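Local coordinates for arylamine n-acetyltransferase (Mycobacterium smegmatis, PDB 1W5R), which transfers an acetyl group from acetyl-CoA to the amino group of arylamines, probably through a cysteine-protease-like catalytic triad, at residues Gly71-Val83 against Leu108-Val120. The protein carries 1 engineered substitution. Residues are numbered along the deposited sequence; the frame is centred on the assembly and turned at random.
Sequences GYQYEHNGLLGYV and LPAQTHNVLSVAV. Engineered in segment 71-83: Gln73 (natural residue Cys).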
ATOM      1  N   GLY A  71      -8.636  22.482   0.998  1.00  9.10           N
ATOM      2  CA  GLY A  71      -8.178  23.532   0.099  1.00  8.80           C
ATOM      3  C   GLY A  71      -6.710  23.358  -0.171  1.00  8.38           C
ATOM      4  O   GLY A  71      -6.110  22.351   0.249  1.00  8.05           O
ATOM      5  N   TYR A  72      -6.143  24.291  -0.927  1.00  8.89           N
ATOM      6  CA  TYR A  72      -4.718  24.239  -1.214  1.00  7.59           C
ATOM      7  C   TYR A  72      -3.938  25.283  -0.397  1.00  7.52           C
ATOM      8  O   TYR A  72      -4.487  25.804   0.585  1.00  7.61           O
ATOM      9  CB  TYR A  72      -4.434  24.192  -2.734  1.00  7.78           C
ATOM     10  CG  TYR A  72      -4.626  25.460  -3.555  1.00  7.37           C
ATOM     11  CD1 TYR A  72      -4.335  25.435  -4.915  1.00  7.50           C
ATOM     12  CD2 TYR A  72      -5.023  26.673  -2.983  1.00  8.17           C
ATOM     13  CE1 TYR A  72      -4.462  26.564  -5.716  1.00  7.47           C
ATOM     14  CE2 TYR A  72      -5.132  27.831  -3.778  1.00  6.76           C
ATOM     15  CZ  TYR A  72      -4.839  27.756  -5.151  1.00  7.76           C
ATOM     16  OH  TYR A  72      -4.904  28.859  -5.975  1.00  8.49           O
ATOM     17  N   GLN A  73      -2.689  25.559  -0.746  1.00  7.31           N
ATOM     18  CA  GLN A  73      -1.793  26.287   0.152  1.00  7.42           C
ATOM     19  C   GLN A  73      -2.354  27.619   0.658  1.00  7.69           C
ATOM     20  O   GLN A  73      -2.265  27.933   1.858  1.00  8.23           O
ATOM     21  CB  GLN A  73      -0.414  26.496  -0.503  1.00  7.58           C
ATOM     22  CG  GLN A  73      -0.383  27.091  -1.894  1.00  7.69           C
ATOM     23  CD  GLN A  73      -0.492  26.050  -3.019  1.00  9.28           C
ATOM     24  OE1 GLN A  73      -1.026  24.961  -2.824  1.00  9.48           O
ATOM     25  NE2 GLN A  73       0.023  26.396  -4.195  1.00 10.26           N
ATOM     26  N   TYR A  74      -2.920  28.412  -0.249  1.00  7.98           N
ATOM     27  CA  TYR A  74      -3.438  29.735   0.144  1.00  7.64           C
ATOM     28  C   TYR A  74      -4.654  29.660   1.060  1.00  9.02           C
ATOM     29  O   TYR A  74      -4.894  30.545   1.913  1.00  9.59           O
ATOM     30  CB  TYR A  74      -3.801  30.549  -1.079  1.00  8.26           C
ATOM     31  CG  TYR A  74      -2.651  30.893  -1.981  1.00  7.55           C
ATOM     32  CD1 TYR A  74      -2.402  30.158  -3.142  1.00  8.08           C
ATOM     33  CD2 TYR A  74      -1.795  31.957  -1.676  1.00  7.61           C
ATOM     34  CE1 TYR A  74      -1.331  30.478  -3.988  1.00  7.84           C
ATOM     35  CE2 TYR A  74      -0.726  32.292  -2.513  1.00  7.99           C
ATOM     36  CZ  TYR A  74      -0.494  31.545  -3.662  1.00  7.52           C
ATOM     37  OH  TYR A  74       0.531  31.864  -4.522  1.00  9.30           O
ATOM     38  N   GLU A  75      -5.431  28.604   0.872  1.00  7.83           N
ATOM     39  CA  GLU A  75      -6.640  28.412   1.663  1.00  8.61           C
ATOM     40  C   GLU A  75      -6.284  27.930   3.058  1.00  9.04           C
ATOM     41  O   GLU A  75      -6.809  28.430   4.058  1.00  9.86           O
ATOM     42  CB  GLU A  75      -7.593  27.443   0.951  1.00  8.30           C
ATOM     43  CG  GLU A  75      -8.132  28.025  -0.344  1.00  8.95           C
ATOM     44  CD  GLU A  75      -8.798  26.995  -1.223  1.00  7.49           C
ATOM     45  OE1 GLU A  75     -10.020  27.140  -1.475  1.00  9.95           O
ATOM     46  OE2 GLU A  75      -8.098  26.062  -1.690  1.00  8.83           O
ATOM     47  N   HIS A  76      -5.378  26.955   3.130  1.00  9.01           N
ATOM     48  CA  HIS A  76      -4.935  26.414   4.417  1.00  9.13           C
ATOM     49  C   HIS A  76      -4.268  27.429   5.303  1.00  9.32           C
ATOM     50  O   HIS A  76      -4.689  27.654   6.441  1.00  9.88           O
ATOM     51  CB  HIS A  76      -3.973  25.260   4.183  1.00  9.00           C
ATOM     52  CG  HIS A  76      -4.666  23.951   4.010  1.00  9.06           C
ATOM     53  ND1 HIS A  76      -5.192  23.247   5.074  1.00  9.06           N
ATOM     54  CD2 HIS A  76      -4.969  23.240   2.896  1.00  9.50           C
ATOM     55  CE1 HIS A  76      -5.766  22.145   4.625  1.00  9.81           C
ATOM     56  NE2 HIS A  76      -5.653  22.121   3.305  1.00  9.19           N
ATOM     57  N   ASN A  77      -3.218  28.036   4.789  1.00  9.23           N
ATOM     58  CA  ASN A  77      -2.464  28.985   5.597  1.00  9.69           C
ATOM     59  C   ASN A  77      -3.200  30.289   5.767  1.00  9.80           C
ATOM     60  O   ASN A  77      -3.023  30.967   6.784  1.00 10.35           O
ATOM     61  CB  ASN A  77      -1.049  29.143   5.053  1.00  9.11           C
ATOM     62  CG  ASN A  77      -0.202  27.905   5.344  1.00  8.05           C
ATOM     63  OD1 ASN A  77      -0.355  27.291   6.400  1.00 10.43           O
ATOM     64  ND2 ASN A  77       0.654  27.524   4.405  1.00  8.59           N
ATOM     65  N   GLY A  78      -4.046  30.628   4.806  1.00  9.96           N
ATOM     66  CA  GLY A  78      -4.892  31.802   4.985  1.00 10.47           C
ATOM     67  C   GLY A  78      -5.799  31.582   6.177  1.00 10.36           C
ATOM     68  O   GLY A  78      -5.834  32.403   7.103  1.00 10.74           O
ATOM     69  N   LEU A  79      -6.518  30.459   6.178  1.00 10.22           N
ATOM     70  CA  LEU A  79      -7.415  30.130   7.272  1.00 11.45           C
ATOM     71  C   LEU A  79      -6.689  30.105   8.612  1.00 11.53           C
ATOM     72  O   LEU A  79      -7.147  30.715   9.593  1.00 12.81           O
ATOM     73  CB  LEU A  79      -8.098  28.774   7.019  1.00 11.10           C
ATOM     74  CG  LEU A  79      -9.004  28.249   8.141  1.00 12.18           C
ATOM     75  CD1 LEU A  79     -10.168  29.177   8.386  1.00 12.80           C
ATOM     76  CD2 LEU A  79      -9.509  26.854   7.808  1.00 12.03           C
ATOM     77  N   LEU A  80      -5.579  29.376   8.678  1.00 11.33           N
ATOM     78  CA  LEU A  80      -4.853  29.262   9.942  1.00 11.57           C
ATOM     79  C   LEU A  80      -4.331  30.615  10.394  1.00 12.15           C
ATOM     80  O   LEU A  80      -4.309  30.904  11.594  1.00 11.82           O
ATOM     81  CB  LEU A  80      -3.705  28.249   9.810  1.00 11.87           C
ATOM     82  CG  LEU A  80      -2.944  27.953  11.108  1.00 10.99           C
ATOM     83  CD1 LEU A  80      -3.874  27.583  12.256  1.00 11.22           C
ATOM     84  CD2 LEU A  80      -1.934  26.840  10.862  1.00 11.23           C
ATOM     85  N   GLY A  81      -3.922  31.444   9.441  1.00 12.39           N
ATOM     86  CA  GLY A  81      -3.482  32.807   9.747  1.00 13.11           C
ATOM     87  C   GLY A  81      -4.541  33.593  10.506  1.00 13.20           C
ATOM     88  O   GLY A  81      -4.246  34.215  11.530  1.00 13.67           O
ATOM     89  N   TYR A  82      -5.782  33.561  10.024  1.00 13.77           N
ATOM     90  CA  TYR A  82      -6.889  34.256  10.696  1.00 14.29           C
ATOM     91  C   TYR A  82      -7.144  33.667  12.069  1.00 14.80           C
ATOM     92  O   TYR A  82      -7.336  34.410  13.044  1.00 15.72           O
ATOM     93  CB  TYR A  82      -8.171  34.176   9.862  1.00 14.25           C
ATOM     94  CG  TYR A  82      -8.100  34.918   8.543  1.00 14.15           C
ATOM     95  CD1 TYR A  82      -8.275  34.249   7.318  1.00 13.97           C
ATOM     96  CD2 TYR A  82      -7.876  36.295   8.515  1.00 14.47           C
ATOM     97  CE1 TYR A  82      -8.207  34.946   6.108  1.00 14.95           C
ATOM     98  CE2 TYR A  82      -7.808  36.995   7.321  1.00 14.76           C
ATOM     99  CZ  TYR A  82      -7.985  36.320   6.116  1.00 14.54           C
ATOM    100  OH  TYR A  82      -7.923  37.003   4.927  1.00 14.63           O
ATOM    101  N   VAL A  83      -7.125  32.340  12.157  1.00 14.63           N
ATOM    102  CA  VAL A  83      -7.382  31.653  13.420  1.00 15.15           C
ATOM    103  C   VAL A  83      -6.341  32.045  14.460  1.00 15.16           C
ATOM    104  O   VAL A  83      -6.698  32.391  15.602  1.00 15.37           O
ATOM    105  CB  VAL A  83      -7.410  30.114  13.252  1.00 14.69           C
ATOM    106  CG1 VAL A  83      -7.362  29.432  14.606  1.00 15.89           C
ATOM    107  CG2 VAL A  83      -8.632  29.698  12.485  1.00 15.01           C
ATOM    108  N   LEU A 108      13.757  30.207 -12.516  1.00 19.53           N
ATOM    109  CA  LEU A 108      13.160  30.644 -11.255  1.00 17.01           C
ATOM    110  C   LEU A 108      11.646  30.365 -11.256  1.00 15.48           C
ATOM    111  O   LEU A 108      10.935  30.774 -12.176  1.00 15.01           O
ATOM    112  CB  LEU A 108      13.420  32.135 -11.042  1.00 16.92           C
ATOM    113  CG  LEU A 108      13.021  32.727  -9.698  1.00 16.12           C
ATOM    114  CD1 LEU A 108      14.012  32.356  -8.609  1.00 15.87           C
ATOM    115  CD2 LEU A 108      12.897  34.240  -9.809  1.00 15.14           C
ATOM    116  N   PRO A 109      11.143  29.659 -10.227  1.00 13.71           N
ATOM    117  CA  PRO A 109       9.692  29.425 -10.201  1.00 12.86           C
ATOM    118  C   PRO A 109       8.899  30.674  -9.809  1.00 11.55           C
ATOM    119  O   PRO A 109       9.430  31.570  -9.154  1.00 11.69           O
ATOM    120  CB  PRO A 109       9.507  28.351  -9.111  1.00 13.33           C
ATOM    121  CG  PRO A 109      10.902  27.911  -8.739  1.00 13.79           C
ATOM    122  CD  PRO A 109      11.825  29.029  -9.083  1.00 14.10           C
ATOM    123  N   ALA A 110       7.628  30.716 -10.201  1.00 11.20           N
ATOM    124  CA  ALA A 110       6.700  31.735  -9.719  1.00 10.51           C
ATOM    125  C   ALA A 110       6.504  31.654  -8.210  1.00 10.30           C
ATOM    126  O   ALA A 110       6.757  30.601  -7.599  1.00 10.50           O
ATOM    127  CB  ALA A 110       5.348  31.587 -10.423  1.00 10.37           C
ATOM    128  N   GLN A 111       6.054  32.762  -7.618  1.00  9.84           N
ATOM    129  CA  GLN A 111       5.628  32.754  -6.230  1.00  9.68           C
ATOM    130  C   GLN A 111       4.250  32.096  -6.206  1.00  9.58           C
ATOM    131  O   GLN A 111       3.253  32.688  -6.634  1.00 10.52           O
ATOM    132  CB  GLN A 111       5.557  34.170  -5.654  1.00 10.16           C
ATOM    133  CG  GLN A 111       6.910  34.852  -5.515  1.00 11.17           C
ATOM    134  CD  GLN A 111       6.744  36.261  -5.012  1.00 14.52           C
ATOM    135  OE1 GLN A 111       6.153  36.485  -3.946  1.00 19.48           O
ATOM    136  NE2 GLN A 111       7.252  37.224  -5.774  1.00 18.51           N
ATOM    137  N   THR A 112       4.212  30.847  -5.735  1.00  8.53           N
ATOM    138  CA  THR A 112       2.966  30.073  -5.726  1.00  8.77           C
ATOM    139  C   THR A 112       2.632  29.509  -4.347  1.00  8.76           C
ATOM    140  O   THR A 112       1.655  28.769  -4.187  1.00  8.45           O
ATOM    141  CB  THR A 112       3.028  28.891  -6.693  1.00  8.25           C
ATOM    142  OG1 THR A 112       4.010  27.964  -6.225  1.00  8.97           O
ATOM    143  CG2 THR A 112       3.355  29.333  -8.113  1.00  9.15           C
ATOM    144  N   HIS A 113       3.453  29.839  -3.354  1.00  8.85           N
ATOM    145  CA  HIS A 113       3.222  29.329  -2.004  1.00  9.01           C
ATOM    146  C   HIS A 113       2.995  30.470  -1.022  1.00  9.05           C
ATOM    147  O   HIS A 113       3.393  31.625  -1.277  1.00 10.04           O
ATOM    148  CB  HIS A 113       4.386  28.435  -1.560  1.00  9.55           C
ATOM    149  CG  HIS A 113       4.079  27.570  -0.371  1.00  9.02           C
ATOM    150  ND1 HIS A 113       2.810  27.114  -0.081  1.00 10.03           N
ATOM    151  CD2 HIS A 113       4.891  27.037   0.576  1.00  8.81           C
ATOM    152  CE1 HIS A 113       2.848  26.369   1.011  1.00  9.54           C
ATOM    153  NE2 HIS A 113       4.100  26.308   1.431  1.00  8.20           N
ATOM    154  N   ASN A 114       2.356  30.141   0.093  1.00  9.22           N
ATOM    155  CA  ASN A 114       2.011  31.099   1.145  1.00  9.84           C
ATOM    156  C   ASN A 114       2.225  30.348   2.449  1.00  9.74           C
ATOM    157  O   ASN A 114       1.721  29.231   2.604  1.00 10.31           O
ATOM    158  CB  ASN A 114       0.543  31.534   0.956  1.00 10.64           C
ATOM    159  CG  ASN A 114      -0.051  32.325   2.133  1.00 11.40           C
ATOM    160  OD1 ASN A 114      -1.242  32.183   2.407  1.00 14.73           O
ATOM    161  ND2 ASN A 114       0.747  33.168   2.800  1.00 11.96           N
ATOM    162  N   VAL A 115       3.021  30.938   3.351  1.00  9.63           N
ATOM    163  CA  VAL A 115       3.293  30.351   4.662  1.00 10.28           C
ATOM    164  C   VAL A 115       3.144  31.434   5.739  1.00 10.50           C
ATOM    165  O   VAL A 115       2.932  32.612   5.408  1.00 10.94           O
ATOM    166  CB  VAL A 115       4.694  29.671   4.750  1.00 10.28           C
ATOM    167  CG1 VAL A 115       4.807  28.570   3.712  1.00 10.98           C
ATOM    168  CG2 VAL A 115       5.843  30.690   4.602  1.00 10.75           C
ATOM    169  N   LEU A 116       3.236  31.040   7.010  1.00 11.15           N
ATOM    170  CA  LEU A 116       3.052  31.994   8.109  1.00 11.39           C
ATOM    171  C   LEU A 116       4.327  32.162   8.907  1.00 12.00           C
ATOM    172  O   LEU A 116       5.059  31.188   9.125  1.00 12.12           O
ATOM    173  CB  LEU A 116       1.951  31.529   9.056  1.00 11.67           C
ATOM    174  CG  LEU A 116       0.604  31.230   8.393  1.00 10.30           C
ATOM    175  CD1 LEU A 116      -0.360  30.671   9.439  1.00 11.94           C
ATOM    176  CD2 LEU A 116       0.044  32.487   7.706  1.00 11.28           C
ATOM    177  N   SER A 117       4.581  33.397   9.332  1.00 11.97           N
ATOM    178  CA  SER A 117       5.604  33.654  10.335  1.00 12.84           C
ATOM    179  C   SER A 117       4.873  34.119  11.598  1.00 13.56           C
ATOM    180  O   SER A 117       4.182  35.155  11.582  1.00 13.52           O
ATOM    181  CB  SER A 117       6.607  34.680   9.830  1.00 13.01           C
ATOM    182  OG  SER A 117       7.449  35.092  10.894  1.00 13.41           O
ATOM    183  N   VAL A 118       4.994  33.331  12.667  1.00 14.25           N
ATOM    184  CA  VAL A 118       4.141  33.476  13.850  1.00 15.27           C
ATOM    185  C   VAL A 118       4.976  33.789  15.091  1.00 16.95           C
ATOM    186  O   VAL A 118       5.989  33.144  15.340  1.00 16.91           O
ATOM    187  CB  VAL A 118       3.295  32.195  14.083  1.00 15.01           C
ATOM    188  CG1 VAL A 118       2.395  32.304  15.299  1.00 15.18           C
ATOM    189  CG2 VAL A 118       2.461  31.867  12.845  1.00 13.80           C
ATOM    190  N   ALA A 119       4.540  34.794  15.845  1.00 18.70           N
ATOM    191  CA  ALA A 119       5.171  35.129  17.122  1.00 20.70           C
ATOM    192  C   ALA A 119       4.192  34.881  18.260  1.00 22.58           C
ATOM    193  O   ALA A 119       2.996  35.149  18.131  1.00 21.17           O
ATOM    194  CB  ALA A 119       5.626  36.587  17.125  1.00 21.21           C
ATOM    195  N   VAL A 120       4.700  34.357  19.373  1.00 25.51           N
ATOM    196  CA  VAL A 120       3.945  34.390  20.630  1.00 28.88           C
ATOM    197  C   VAL A 120       4.120  35.771  21.279  1.00 30.94           C
ATOM    198  O   VAL A 120       5.219  36.338  21.242  1.00 31.09           O
ATOM    199  CB  VAL A 120       4.361  33.274  21.632  1.00 29.10           C
ATOM    200  CG1 VAL A 120       4.052  31.896  21.075  1.00 29.55           C
ATOM    201  CG2 VAL A 120       5.823  33.390  22.013  1.00 29.91           C
TER
HETATM  202  O   HOH W   1      -3.794  33.154   2.100  1.00 13.37           O
HETATM  203  O   HOH W   2       2.424  33.369  -3.422  1.00 14.53           O
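The catalytic triad of the arylamine N-acetyltransferases is assembled where the N-terminal turn of helix 73-87 meets strand 111-119: Gln73, engineered in place of the natural cysteine, lies beside His113, whose NE2 is hydrogen-bonded to Asp130. Gln73 CB sits at the edge of the imidazole, 3.3 Å from His113 ND1. The Gln73 CG stands between the backbone N and the carbonyl carbon (chi1 51°) and the chain bends at chi2, which carries the amide past the ring to the strand; there Gln73 NE2 donates to Thr112 O (2.9 Å, N-H...O 163°), almost in line with the carbonyl. One turn on, Asn77 ND2 donates a more bent bond to Asn114 O (2.7 Å, 147°). The same amide also binds Asp130 through ND2 and the backbone of Val131 through OD1, tying helix, strand and triad aspartate together. On another side of the helix, Tyr74 CD2 rests 3.5 Å from Asn114 CB. Two waters bridge the segments, one between Tyr74 O and Asn114 OD1, the other between Tyr74 OH and His113 O; the strongest polar partner of the Asn114 side chain is Leu94 on strand 90-98. Farther along, Leu116 CD1 lies against the helix backbone at Gly81 N (3.6 Å) and makes an apolar contact with Leu80 CG (4.1 Å). A cysteine position at a helix N-terminus facing a histidine on a sheet strand is characteristic of the papain-like (clan CA) fold.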